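Local atomic coordinates of cellobiose 2-epimerase (Spirochaeta thermophila DSM 6192, PDB entry 5ZIG), a protein that probably catalyses the reversible epimerization of cellobiose to 4-O-beta-D-glucopyranosyl-D-mannose. Residues L27-L31 and H63-F67; K55-T60 and F89-L94; H99-F103 and E147-L151; G246-F251 and L299-E305; R311-W315 and W360-P366. One frame throughout, in Å; residues are numbered along the deposited sequence.

In the fold
From the N terminus, contact 1 closes the first loop, bringing the end of helix 7-31 against helix 57-73. Contact 2 has already opened at 55-60, so the two cross; they share helix 57-73 and touch through L64 and L90. Contact 2 ties the start of that helix to helix 77-94. In contact 3 the loop 99-103, bonded back to L94 through F103, meets helix 139-156. Contact 4 closes the loop from 249-250 to 302-303 over helices 251-269 and 275-294, and contact 5 that from 309-314 to 363-364 over helices 315-332 and 336-352. Neighbouring strands 302-303 and 309-314 join these two in one antiparallel sheet, formed by the C-terminal half of the chain.

Contact 1: L27-L31 and H63-F67; sequences LPFWL and HLWTF
Two helices of the (alpha/alpha)6 barrel, 7-31 and 57-73, meet here. Their local axes come within 11.9 Å, with N-to-C directions 132° apart. Both segments are helical (L31 N to L27 O 2.9 Å, F67 N to H63 O 3.0 Å); the first is kinked at P28, whose N lacks a bond to the preceding turn. W30 CA lies 8.3 Å from H63 CA, and L27 CA 8.1 Å from F67 CA. H63, chi1 m, brings its CE1 over one face of the W30 indole, 3.3 Å from CE3; the rings meet obliquely, planes at 49°. One turn on, T66 sets CG2 3.7 Å from L27 CD2. F67, also m, puts its ring among three partners of the facing helix: its CE1 is 3.6 Å from L31 CD2 and 4.0 Å from L27 CD2, and its CZ meets W30 CB at 3.9 Å. The helices are thus held to each other by van der Waals and ring contact, with W30 NE1 and H63 ND1 satisfied by E359 and S383.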
# COMPACT_ATOMS: atom_id res chain seq x y z
N LEU A 27 7.34 8.42 12.33
CA LEU A 27 6.40 8.22 13.43
C LEU A 27 6.23 9.47 14.31
O LEU A 27 5.08 9.81 14.64
CB LEU A 27 6.81 6.99 14.26
CG LEU A 27 6.76 5.63 13.54
CD1 LEU A 27 7.27 4.46 14.40
CD2 LEU A 27 5.30 5.32 13.09
N PRO A 28 7.28 10.19 14.71
CA PRO A 28 7.04 11.38 15.56
C PRO A 28 6.19 12.43 14.89
O PRO A 28 5.43 13.13 15.57
CB PRO A 28 8.46 11.90 15.84
CG PRO A 28 9.34 10.71 15.68
CD PRO A 28 8.72 9.89 14.59
N PHE A 29 6.26 12.56 13.57
CA PHE A 29 5.43 13.55 12.90
C PHE A 29 3.96 13.15 12.98
O PHE A 29 3.10 13.98 13.29
CB PHE A 29 5.88 13.72 11.46
CG PHE A 29 4.96 14.54 10.60
CD1 PHE A 29 5.22 15.89 10.37
CD2 PHE A 29 3.88 13.95 9.97
CE1 PHE A 29 4.39 16.64 9.54
CE2 PHE A 29 3.03 14.70 9.16
CZ PHE A 29 3.31 16.05 8.95
N TRP A 30 3.65 11.87 12.75
CA TRP A 30 2.25 11.46 12.76
C TRP A 30 1.70 11.41 14.18
O TRP A 30 0.54 11.76 14.40
CB TRP A 30 2.09 10.12 12.05
CG TRP A 30 2.30 10.29 10.59
CD1 TRP A 30 3.36 9.83 9.85
CD2 TRP A 30 1.45 11.00 9.68
NE1 TRP A 30 3.21 10.20 8.54
CE2 TRP A 30 2.04 10.91 8.40
CE3 TRP A 30 0.23 11.69 9.82
CZ2 TRP A 30 1.47 11.51 7.27
CZ3 TRP A 30 -0.34 12.26 8.68
CH2 TRP A 30 0.27 12.16 7.43
N LEU A 31 2.54 11.03 15.15
CA LEU A 31 2.12 11.03 16.54
C LEU A 31 1.61 12.38 16.97
O LEU A 31 0.72 12.47 17.82
CB LEU A 31 3.27 10.62 17.46
CG LEU A 31 3.47 9.13 17.75
CD1 LEU A 31 4.66 8.92 18.69
CD2 LEU A 31 2.21 8.55 18.33
N HIS A 63 -3.07 4.65 9.21
CA HIS A 63 -2.48 4.99 10.50
C HIS A 63 -2.66 3.87 11.51
O HIS A 63 -1.74 3.59 12.30
CB HIS A 63 -3.08 6.30 11.03
CG HIS A 63 -2.63 7.51 10.27
ND1 HIS A 63 -1.33 7.70 9.85
CD2 HIS A 63 -3.33 8.58 9.82
CE1 HIS A 63 -1.24 8.84 9.20
NE2 HIS A 63 -2.44 9.40 9.17
N LEU A 64 -3.83 3.21 11.51
CA LEU A 64 -4.00 2.04 12.35
C LEU A 64 -2.95 0.97 12.03
O LEU A 64 -2.32 0.41 12.93
CB LEU A 64 -5.40 1.46 12.21
CG LEU A 64 -5.57 0.21 13.11
CD1 LEU A 64 -5.20 0.54 14.56
CD2 LEU A 64 -6.98 -0.45 13.05
N TRP A 65 -2.78 0.65 10.74
CA TRP A 65 -1.79 -0.35 10.36
C TRP A 65 -0.40 0.09 10.77
O TRP A 65 0.35 -0.67 11.39
CB TRP A 65 -1.85 -0.65 8.85
CG TRP A 65 -0.87 -1.74 8.40
CD1 TRP A 65 -1.14 -3.08 8.27
CD2 TRP A 65 0.50 -1.57 8.00
NE1 TRP A 65 -0.02 -3.75 7.83
CE2 TRP A 65 1.00 -2.84 7.65
CE3 TRP A 65 1.34 -0.45 7.88
CZ2 TRP A 65 2.31 -3.04 7.22
CZ3 TRP A 65 2.66 -0.66 7.45
CH2 TRP A 65 3.12 -1.93 7.12
N THR A 66 -0.06 1.35 10.50
CA THR A 66 1.30 1.82 10.78
C THR A 66 1.64 1.68 12.26
O THR A 66 2.69 1.12 12.61
CB THR A 66 1.46 3.27 10.31
OG1 THR A 66 1.55 3.30 8.88
CG2 THR A 66 2.72 3.90 10.92
N PHE A 67 0.76 2.13 13.15
CA PHE A 67 1.11 2.14 14.57
C PHE A 67 1.00 0.76 15.22
O PHE A 67 1.66 0.52 16.25
CB PHE A 67 0.26 3.16 15.33
CG PHE A 67 0.71 4.57 15.09
CD1 PHE A 67 1.83 5.06 15.73
CD2 PHE A 67 0.07 5.38 14.17
CE1 PHE A 67 2.28 6.35 15.50
CE2 PHE A 67 0.50 6.67 13.94
CZ PHE A 67 1.60 7.15 14.59

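Contact 2: K55-T60 and F89-L94; sequences KGLVMT and FLTHAL
This contact lies in a helical hairpin of the (alpha/alpha)6 barrel, where the first turn of helix 57-73 packs on the C-terminal part of helix 77-94. Residues 55-56 are extended, G56 is the N-cap, and 57-60 are helical; 89-94 is helical with a wider pi-type turn at 90-94, including a weak L94 N to F89 O bond of 3.3 Å. L57 CA pairs with L94 CA at 6.5 Å, T60 CA with L90 CA at 6.7 Å. L94, chi1 m, sends CD1 to within 3.6 Å of T60 CB, while its CD2 sits 3.9 Å from L57 CA. T60, chi1 m, sets CG2 at the edge of the F89 ring, 4.2 Å from F89 CD2, and 4.3 Å from L90 CB. F89, chi1 t, meets the extended K55 chain, whose CD approaches F89 CZ at 3.3 Å; K55 NZ continues to P108 O and a salt bridge with D35. Beside them L57 CD1 touches L90 CD1 at 3.7 Å. T60 OG1 folds back to donate to G56 O at 2.8 Å.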
# COMPACT_ATOMS: atom_id res chain seq x y z
N LYS A 55 -12.03 13.18 7.33
CA LYS A 55 -11.11 12.09 7.61
C LYS A 55 -11.49 10.86 6.78
O LYS A 55 -12.64 10.40 6.83
CB LYS A 55 -11.09 11.78 9.10
CG LYS A 55 -11.07 13.05 9.93
CD LYS A 55 -11.23 12.78 11.42
CE LYS A 55 -10.73 13.95 12.25
NZ LYS A 55 -11.18 13.86 13.66
N GLY A 56 -10.52 10.36 6.01
CA GLY A 56 -10.78 9.29 5.09
C GLY A 56 -10.67 7.92 5.75
O GLY A 56 -9.95 7.74 6.74
N LEU A 57 -11.38 6.97 5.16
CA LEU A 57 -11.28 5.58 5.58
C LEU A 57 -9.86 5.05 5.37
O LEU A 57 -9.27 4.48 6.29
CB LEU A 57 -12.29 4.74 4.81
CG LEU A 57 -12.14 3.23 4.96
CD1 LEU A 57 -12.15 2.81 6.44
CD2 LEU A 57 -13.23 2.52 4.13
N VAL A 58 -9.33 5.20 4.15
CA VAL A 58 -7.98 4.75 3.81
C VAL A 58 -6.95 5.34 4.78
O VAL A 58 -6.15 4.61 5.37
CB VAL A 58 -7.63 5.13 2.36
CG1 VAL A 58 -6.26 4.57 1.97
CG2 VAL A 58 -8.71 4.67 1.40
N MET A 59 -6.96 6.66 4.94
CA MET A 59 -5.94 7.31 5.76
C MET A 59 -6.01 6.83 7.21
O MET A 59 -4.98 6.53 7.83
CB MET A 59 -6.11 8.83 5.68
CG MET A 59 -5.18 9.64 6.56
SD MET A 59 -6.08 11.02 7.31
CE MET A 59 -7.14 10.11 8.42
N THR A 60 -7.22 6.71 7.76
CA THR A 60 -7.38 6.26 9.13
C THR A 60 -6.92 4.82 9.30
O THR A 60 -6.30 4.48 10.31
CB THR A 60 -8.84 6.42 9.55
OG1 THR A 60 -9.21 7.80 9.45
CG2 THR A 60 -9.07 5.91 10.99
N PHE A 89 -11.59 5.33 16.40
CA PHE A 89 -12.19 6.18 15.38
C PHE A 89 -12.63 5.37 14.17
O PHE A 89 -13.66 5.67 13.56
CB PHE A 89 -11.23 7.28 14.94
CG PHE A 89 -11.91 8.40 14.19
CD1 PHE A 89 -12.63 9.37 14.87
CD2 PHE A 89 -11.84 8.47 12.81
CE1 PHE A 89 -13.28 10.40 14.18
CE2 PHE A 89 -12.47 9.49 12.10
CZ PHE A 89 -13.21 10.46 12.80
N LEU A 90 -11.85 4.34 13.82
CA LEU A 90 -12.25 3.45 12.74
C LEU A 90 -13.55 2.73 13.07
O LEU A 90 -14.41 2.56 12.20
CB LEU A 90 -11.15 2.44 12.47
CG LEU A 90 -11.51 1.44 11.38
CD1 LEU A 90 -11.62 2.14 10.04
CD2 LEU A 90 -10.49 0.28 11.38
N THR A 91 -13.72 2.30 14.31
CA THR A 91 -14.83 1.42 14.61
C THR A 91 -16.04 2.13 15.19
O THR A 91 -17.10 1.51 15.28
CB THR A 91 -14.39 0.30 15.56
OG1 THR A 91 -13.86 0.85 16.76
CG2 THR A 91 -13.37 -0.57 14.88
N HIS A 92 -15.92 3.41 15.58
CA HIS A 92 -17.04 4.18 16.09
C HIS A 92 -17.51 5.27 15.15
O HIS A 92 -18.64 5.74 15.29
CB HIS A 92 -16.67 4.84 17.43
CG HIS A 92 -16.42 3.88 18.54
ND1 HIS A 92 -15.54 2.82 18.44
CD2 HIS A 92 -16.93 3.82 19.80
CE1 HIS A 92 -15.53 2.15 19.57
NE2 HIS A 92 -16.36 2.74 20.42
N ALA A 93 -16.66 5.71 14.21
CA ALA A 93 -17.05 6.72 13.23
C ALA A 93 -17.16 6.14 11.83
O ALA A 93 -18.23 6.22 11.21
CB ALA A 93 -16.07 7.90 13.26
N LEU A 94 -16.09 5.52 11.31
CA LEU A 94 -16.11 5.03 9.93
C LEU A 94 -16.94 3.76 9.76
O LEU A 94 -17.40 3.45 8.65
CB LEU A 94 -14.67 4.82 9.45
CG LEU A 94 -13.96 6.17 9.25
CD1 LEU A 94 -12.44 6.07 9.53
CD2 LEU A 94 -14.24 6.79 7.86

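Contact 3: H99-F103 and E147-L151; sequences HRGFF and ETFDL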
# COMPACT_ATOMS: atom_id res chain seq x y z
N HIS A 99 -25.45 -1.16 8.11
CA HIS A 99 -25.26 -2.03 6.95
C HIS A 99 -23.90 -2.71 6.93
O HIS A 99 -23.59 -3.41 5.96
CB HIS A 99 -25.46 -1.23 5.66
CG HIS A 99 -26.73 -0.42 5.64
ND1 HIS A 99 -27.95 -0.95 5.29
CD2 HIS A 99 -26.96 0.88 5.93
CE1 HIS A 99 -28.88 -0.02 5.38
NE2 HIS A 99 -28.30 1.11 5.75
N ARG A 100 -23.08 -2.50 7.96
CA ARG A 100 -21.74 -3.08 8.08
C ARG A 100 -20.77 -2.55 7.03
O ARG A 100 -21.13 -1.71 6.19
CB ARG A 100 -21.81 -4.61 8.03
CG ARG A 100 -22.85 -5.20 8.98
CD ARG A 100 -22.80 -4.53 10.34
NE ARG A 100 -24.04 -4.70 11.08
CZ ARG A 100 -24.12 -5.34 12.24
NH1 ARG A 100 -23.03 -5.85 12.79
NH2 ARG A 100 -25.30 -5.46 12.86
N GLY A 101 -19.53 -3.03 7.07
CA GLY A 101 -18.47 -2.39 6.31
C GLY A 101 -18.20 -0.98 6.85
O GLY A 101 -18.72 -0.56 7.88
N PHE A 102 -17.37 -0.25 6.11
CA PHE A 102 -16.88 1.04 6.55
C PHE A 102 -17.21 2.11 5.51
O PHE A 102 -17.06 1.89 4.30
CB PHE A 102 -15.35 0.98 6.82
CG PHE A 102 -14.98 0.04 7.93
CD1 PHE A 102 -14.88 -1.32 7.69
CD2 PHE A 102 -14.83 0.49 9.22
CE1 PHE A 102 -14.60 -2.19 8.71
CE2 PHE A 102 -14.57 -0.38 10.24
CZ PHE A 102 -14.45 -1.73 9.98
N PHE A 103 -17.69 3.26 6.00
CA PHE A 103 -17.89 4.43 5.15
C PHE A 103 -16.57 4.93 4.56
O PHE A 103 -15.50 4.77 5.14
CB PHE A 103 -18.52 5.58 5.95
CG PHE A 103 -19.83 5.25 6.58
CD1 PHE A 103 -20.92 4.91 5.79
CD2 PHE A 103 -20.00 5.33 7.95
CE1 PHE A 103 -22.14 4.63 6.38
CE2 PHE A 103 -21.22 5.05 8.54
CZ PHE A 103 -22.28 4.70 7.76
N GLU A 147 -15.99 -9.96 9.55
CA GLU A 147 -17.24 -9.45 9.01
C GLU A 147 -17.02 -8.75 7.67
O GLU A 147 -17.79 -8.93 6.72
CB GLU A 147 -17.88 -8.48 10.01
CG GLU A 147 -19.34 -8.09 9.70
CD GLU A 147 -19.87 -7.03 10.65
OE1 GLU A 147 -19.27 -5.94 10.77
OE2 GLU A 147 -20.89 -7.29 11.30
N THR A 148 -15.96 -7.94 7.58
CA THR A 148 -15.73 -7.18 6.36
C THR A 148 -15.29 -8.09 5.21
O THR A 148 -15.79 -7.96 4.08
CB THR A 148 -14.69 -6.08 6.64
OG1 THR A 148 -15.00 -5.43 7.89
CG2 THR A 148 -14.65 -5.05 5.53
N PHE A 149 -14.33 -8.99 5.48
CA PHE A 149 -14.00 -10.08 4.55
C PHE A 149 -15.26 -10.75 4.01
O PHE A 149 -15.44 -10.92 2.80
CB PHE A 149 -13.12 -11.11 5.26
CG PHE A 149 -12.80 -12.34 4.44
CD1 PHE A 149 -11.83 -12.31 3.44
CD2 PHE A 149 -13.48 -13.53 4.66
CE1 PHE A 149 -11.51 -13.46 2.70
CE2 PHE A 149 -13.18 -14.68 3.91
CZ PHE A 149 -12.19 -14.64 2.93
N ASP A 150 -16.18 -11.13 4.92
CA ASP A 150 -17.39 -11.81 4.47
C ASP A 150 -18.18 -10.94 3.50
O ASP A 150 -18.76 -11.46 2.54
CB ASP A 150 -18.25 -12.21 5.67
CG ASP A 150 -17.77 -13.49 6.31
OD1 ASP A 150 -16.98 -14.20 5.65
OD2 ASP A 150 -18.16 -13.78 7.47
N LEU A 151 -18.17 -9.62 3.70
CA LEU A 151 -18.90 -8.74 2.79
C LEU A 151 -18.21 -8.67 1.44
O LEU A 151 -18.87 -8.70 0.39
CB LEU A 151 -19.02 -7.33 3.37
CG LEU A 151 -20.03 -7.05 4.48
CD1 LEU A 151 -19.79 -5.64 5.01
CD2 LEU A 151 -21.47 -7.22 3.97
O HOH W 1 -17.79 -4.99 8.65
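The direct polar link is a salt bridge, R100 NH1 to E147 OE2 at 3.0 Å, whose bent geometry makes it a weak hydrogen bond. A water beside it accepts from G101 N (3.1 Å) and donates to E147 OE1 (2.8 Å) and T148 OG1 (2.9 Å). E147 OE1 also bonds Y95, and T148 OG1 bonds L144 O one turn back in helix 139-156. L151 CD1 presses on G101 N at 3.3 Å and on R100 CB at 3.8 Å; a side chain at 101 would be tight against that methyl, and the positive phi of 66° also favours glycine. With no side chain, G101 brings its CA to 5.5 Å from T148 CA. F102 offers its ring edge to the helix, CE1 lying 3.4 Å from T148 OG1, while the ring reaches A125 and L129 of helix 119-136. The loop between helix 77-94 and strand 105-106 is thus fastened by a salt bridge, a bridging water and the packing of L151 and F102 around them.

Contact 4: G246-F251 and L299-E305; sequences GGGISF and LPNEQRE
An antiparallel four-stranded sheet, formed by the C-terminal half of the chain, begins with this pairing of the short, weakly bonded edge strand 249-250 and strand 302-303, the segments running 173° apart. I249 and Q303 form the hydrogen-bonded pair (CA atoms 4.9 Å apart): I249 N donates to Q303 O at 3.0 Å and Q303 N to I249 O at 2.8 Å. Their side chains share a face, I249 CD1 lying 3.1 Å from Q303 OE1. Ahead of them G246-G248 runs past E305. G248, phi 101°, brings CA to 3.1 Å from Q303 O, where a CB would clash, and G247 N is 3.2 Å from E305 CD. F251, chi1 m, lays one ring face over P300 CG (4.2 Å from CE2) and puts CE2 3.4 Å from Q303 N; L299 CD1 stands 4.5 Å from F251 CB. The result is an antiparallel edge pairing with a classic beta bulge, N301 and E302 opposite D310, and S250 as N-cap of helix 251-269 of the (alpha/alpha)6 barrel.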
# COMPACT_ATOMS: atom_id res chain seq x y z
N GLY A 246 -9.38 2.04 -21.37
CA GLY A 246 -8.38 3.09 -21.33
C GLY A 246 -6.99 2.53 -21.53
O GLY A 246 -6.78 1.58 -22.30
N GLY A 247 -6.02 3.11 -20.84
CA GLY A 247 -4.67 2.61 -20.94
C GLY A 247 -3.78 3.19 -19.87
O GLY A 247 -4.25 3.66 -18.83
N GLY A 248 -2.48 3.15 -20.13
CA GLY A 248 -1.50 3.77 -19.27
C GLY A 248 -0.81 2.78 -18.36
O GLY A 248 -1.24 1.64 -18.16
N ILE A 249 0.29 3.25 -17.78
CA ILE A 249 1.17 2.45 -16.93
C ILE A 249 1.44 3.23 -15.65
O ILE A 249 1.81 4.41 -15.71
CB ILE A 249 2.50 2.12 -17.64
CG1 ILE A 249 2.25 1.28 -18.88
CG2 ILE A 249 3.46 1.43 -16.69
CD1 ILE A 249 3.26 1.50 -19.96
N SER A 250 1.22 2.58 -14.50
CA SER A 250 1.62 3.10 -13.19
C SER A 250 2.90 2.38 -12.76
O SER A 250 2.86 1.22 -12.34
CB SER A 250 0.51 2.91 -12.17
OG SER A 250 0.88 3.43 -10.90
N PHE A 251 4.04 3.09 -12.85
CA PHE A 251 5.32 2.46 -12.52
C PHE A 251 5.34 1.99 -11.07
O PHE A 251 5.82 0.89 -10.78
CB PHE A 251 6.48 3.43 -12.79
CG PHE A 251 6.57 3.85 -14.23
CD1 PHE A 251 7.31 3.12 -15.14
CD2 PHE A 251 5.86 4.95 -14.68
CE1 PHE A 251 7.36 3.49 -16.47
CE2 PHE A 251 5.91 5.34 -16.00
CZ PHE A 251 6.66 4.60 -16.90
N LEU A 299 11.93 6.93 -10.05
CA LEU A 299 10.87 6.43 -10.92
C LEU A 299 9.82 7.48 -11.24
O LEU A 299 9.26 8.12 -10.33
CB LEU A 299 10.20 5.22 -10.29
CG LEU A 299 10.98 3.94 -10.50
CD1 LEU A 299 10.06 2.76 -10.20
CD2 LEU A 299 11.48 3.88 -11.93
N PRO A 300 9.50 7.65 -12.52
CA PRO A 300 8.40 8.55 -12.91
C PRO A 300 7.06 8.02 -12.43
O PRO A 300 6.91 6.86 -12.04
CB PRO A 300 8.46 8.57 -14.44
CG PRO A 300 9.39 7.45 -14.84
CD PRO A 300 10.23 7.10 -13.67
N ASN A 301 6.06 8.90 -12.47
CA ASN A 301 4.80 8.56 -11.83
C ASN A 301 3.95 7.67 -12.72
O ASN A 301 3.48 6.61 -12.28
CB ASN A 301 4.04 9.81 -11.43
CG ASN A 301 2.76 9.47 -10.71
OD1 ASN A 301 2.72 8.52 -9.93
ND2 ASN A 301 1.72 10.25 -10.95
N GLU A 302 3.73 8.07 -13.97
CA GLU A 302 2.95 7.21 -14.83
C GLU A 302 3.19 7.55 -16.29
O GLU A 302 3.62 8.66 -16.63
CB GLU A 302 1.45 7.32 -14.53
CG GLU A 302 0.84 8.60 -15.05
CD GLU A 302 -0.68 8.63 -14.92
OE1 GLU A 302 -1.32 7.57 -15.12
OE2 GLU A 302 -1.23 9.71 -14.63
N GLN A 303 2.90 6.58 -17.14
CA GLN A 303 2.76 6.78 -18.57
C GLN A 303 1.28 6.98 -18.86
O GLN A 303 0.47 6.09 -18.59
CB GLN A 303 3.31 5.57 -19.32
CG GLN A 303 3.36 5.74 -20.83
CD GLN A 303 4.53 4.97 -21.43
OE1 GLN A 303 4.41 3.78 -21.74
NE2 GLN A 303 5.66 5.64 -21.58
N ARG A 304 0.93 8.15 -19.39
CA ARG A 304 -0.46 8.42 -19.72
C ARG A 304 -0.90 7.56 -20.90
O ARG A 304 -0.09 6.95 -21.61
CB ARG A 304 -0.64 9.90 -20.04
CG ARG A 304 -0.27 10.78 -18.87
CD ARG A 304 -0.76 12.19 -19.06
NE ARG A 304 -0.12 13.10 -18.12
CZ ARG A 304 1.06 13.69 -18.31
NH1 ARG A 304 1.76 13.46 -19.42
NH2 ARG A 304 1.53 14.51 -17.39
N GLU A 305 -2.23 7.50 -21.11
CA GLU A 305 -2.75 6.69 -22.20
C GLU A 305 -2.15 7.09 -23.54
O GLU A 305 -1.98 6.24 -24.42
CB GLU A 305 -4.29 6.78 -22.24
CG GLU A 305 -4.98 6.51 -20.90
CD GLU A 305 -6.49 6.30 -21.03
OE1 GLU A 305 -6.97 6.15 -22.17
OE2 GLU A 305 -7.19 6.29 -19.98

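Contact 5: R311-W315 and W360-P366; sequences RARVW and WFWAVTP
At the apolar centre are two tryptophans, W315 presenting its edge to the face of W362: six-membered rings 4.5 Å between centroids, planes at 51°, W315 CZ3 to W362 CE3 3.4 Å. W315 has chi1 107°, W362 chi1 t. At the five-membered end of its indole W315 CD1 touches W360 CE3 at 3.9 Å, near the ring plane. Outside the segments, W362 stacks on Y374 and W315 makes a cation-pi contact with K381. V314 CG2 meets A363 CB at 3.8 Å, on one face of the ladder; R313 CB and V364 CG2, 3.9 Å apart, take the other. V314 and A363 are the antiparallel non-hydrogen-bonded pair (CA atoms 4.1 Å apart), R313 and V364 the hydrogen-bonded one (5.2 Å), with R313 N to V364 O and V364 N to R313 O both 2.9 Å; W315 N extends the ladder to W362 O at 2.8 Å. At the polar edge R313 NH1 bonds R311 O at 2.7 Å, and its guanidinium face lies against P366, NH1 to CG 3.7 Å, while NE bonds S298. Edge strand 363-364 completes the antiparallel sheet, and V314, as N-cap, hands its strand to helix 315-332 of the (alpha/alpha)6 barrel.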
# COMPACT_ATOMS: atom_id res chain seq x y z
N ARG A 311 6.47 12.84 -15.04
CA ARG A 311 7.79 12.58 -14.50
C ARG A 311 7.93 13.03 -13.06
O ARG A 311 9.04 13.03 -12.52
CB ARG A 311 8.86 13.22 -15.39
CG ARG A 311 8.93 12.55 -16.75
CD ARG A 311 9.58 13.43 -17.80
NE ARG A 311 9.80 12.68 -19.03
CZ ARG A 311 9.22 12.96 -20.19
NH1 ARG A 311 8.39 13.98 -20.27
NH2 ARG A 311 9.47 12.24 -21.27
N ALA A 312 6.82 13.41 -12.44
CA ALA A 312 6.84 13.67 -11.01
C ALA A 312 7.40 12.47 -10.27
O ALA A 312 7.05 11.32 -10.55
CB ALA A 312 5.44 14.00 -10.50
N ARG A 313 8.26 12.75 -9.33
CA ARG A 313 8.84 11.78 -8.48
C ARG A 313 8.03 11.82 -7.21
O ARG A 313 8.26 12.61 -6.37
CB ARG A 313 10.32 12.07 -8.24
CG ARG A 313 11.26 11.29 -9.11
CD ARG A 313 10.90 11.32 -10.54
NE ARG A 313 11.93 10.81 -11.38
CZ ARG A 313 11.94 10.85 -12.68
NH1 ARG A 313 10.96 11.37 -13.37
NH2 ARG A 313 12.96 10.36 -13.32
N VAL A 314 7.10 10.88 -7.14
CA VAL A 314 6.14 10.72 -6.07
C VAL A 314 6.59 9.78 -4.96
O VAL A 314 7.11 8.74 -5.20
CB VAL A 314 4.78 10.31 -6.66
CG1 VAL A 314 3.76 10.00 -5.60
CG2 VAL A 314 4.26 11.38 -7.57
N TRP A 315 6.42 10.21 -3.74
CA TRP A 315 6.82 9.49 -2.56
C TRP A 315 6.57 7.96 -2.50
O TRP A 315 7.52 7.27 -2.30
CB TRP A 315 6.43 10.24 -1.26
CG TRP A 315 5.33 9.68 -0.51
CD1 TRP A 315 5.40 8.89 0.55
CD2 TRP A 315 3.98 9.69 -0.89
NE1 TRP A 315 4.20 8.47 0.93
CE2 TRP A 315 3.29 8.96 0.05
CE3 TRP A 315 3.27 10.32 -1.90
CZ2 TRP A 315 1.92 8.83 0.00
CZ3 TRP A 315 1.96 10.18 -1.95
CH2 TRP A 315 1.28 9.44 -1.00
N TRP A 360 7.79 13.36 4.68
CA TRP A 360 8.21 13.30 3.32
C TRP A 360 7.33 14.12 2.39
O TRP A 360 6.16 14.20 2.58
CB TRP A 360 8.21 11.85 2.81
CG TRP A 360 9.13 10.81 3.45
CD1 TRP A 360 9.77 10.88 4.63
CD2 TRP A 360 9.46 9.54 2.93
NE1 TRP A 360 10.45 9.79 4.88
CE2 TRP A 360 10.30 8.93 3.84
CE3 TRP A 360 9.13 8.86 1.78
CZ2 TRP A 360 10.82 7.68 3.63
CZ3 TRP A 360 9.65 7.63 1.59
CH2 TRP A 360 10.48 7.06 2.50
N PHE A 361 7.92 14.78 1.42
CA PHE A 361 7.14 15.45 0.40
C PHE A 361 6.28 14.44 -0.36
O PHE A 361 6.66 13.27 -0.50
CB PHE A 361 8.06 16.21 -0.55
CG PHE A 361 8.75 17.39 0.10
CD1 PHE A 361 10.14 17.48 0.16
CD2 PHE A 361 8.00 18.41 0.68
CE1 PHE A 361 10.77 18.57 0.77
CE2 PHE A 361 8.62 19.50 1.29
CZ PHE A 361 10.00 19.58 1.33
N TRP A 362 5.09 14.87 -0.79
CA TRP A 362 4.30 14.05 -1.71
C TRP A 362 5.08 13.74 -2.99
O TRP A 362 4.99 12.64 -3.52
CB TRP A 362 2.99 14.77 -2.06
CG TRP A 362 2.18 14.04 -3.09
CD1 TRP A 362 2.43 13.95 -4.43
CD2 TRP A 362 0.97 13.31 -2.85
NE1 TRP A 362 1.46 13.19 -5.04
CE2 TRP A 362 0.55 12.79 -4.10
CE3 TRP A 362 0.20 13.05 -1.71
CZ2 TRP A 362 -0.59 12.01 -4.24
CZ3 TRP A 362 -0.94 12.26 -1.85
CH2 TRP A 362 -1.32 11.75 -3.11
N ALA A 363 5.81 14.73 -3.51
CA ALA A 363 6.50 14.59 -4.79
C ALA A 363 7.53 15.71 -4.97
O ALA A 363 7.40 16.80 -4.41
CB ALA A 363 5.51 14.58 -5.96
N VAL A 364 8.55 15.39 -5.76
CA VAL A 364 9.59 16.33 -6.15
C VAL A 364 9.86 16.18 -7.64
O VAL A 364 9.44 15.21 -8.28
CB VAL A 364 10.86 16.12 -5.31
CG1 VAL A 364 10.61 16.40 -3.83
CG2 VAL A 364 11.29 14.65 -5.43
N THR A 365 10.57 17.16 -8.20
CA THR A 365 10.95 17.08 -9.61
C THR A 365 12.02 16.00 -9.76
O THR A 365 12.61 15.57 -8.77
CB THR A 365 11.49 18.42 -10.10
OG1 THR A 365 12.66 18.77 -9.34
CG2 THR A 365 10.45 19.51 -9.92
N PRO A 366 12.28 15.53 -10.99
CA PRO A 366 13.37 14.56 -11.17
C PRO A 366 14.67 15.04 -10.57
O PRO A 366 15.50 14.24 -10.12
CB PRO A 366 13.48 14.42 -12.70
CG PRO A 366 12.16 14.87 -13.22
CD PRO A 366 11.68 15.93 -12.28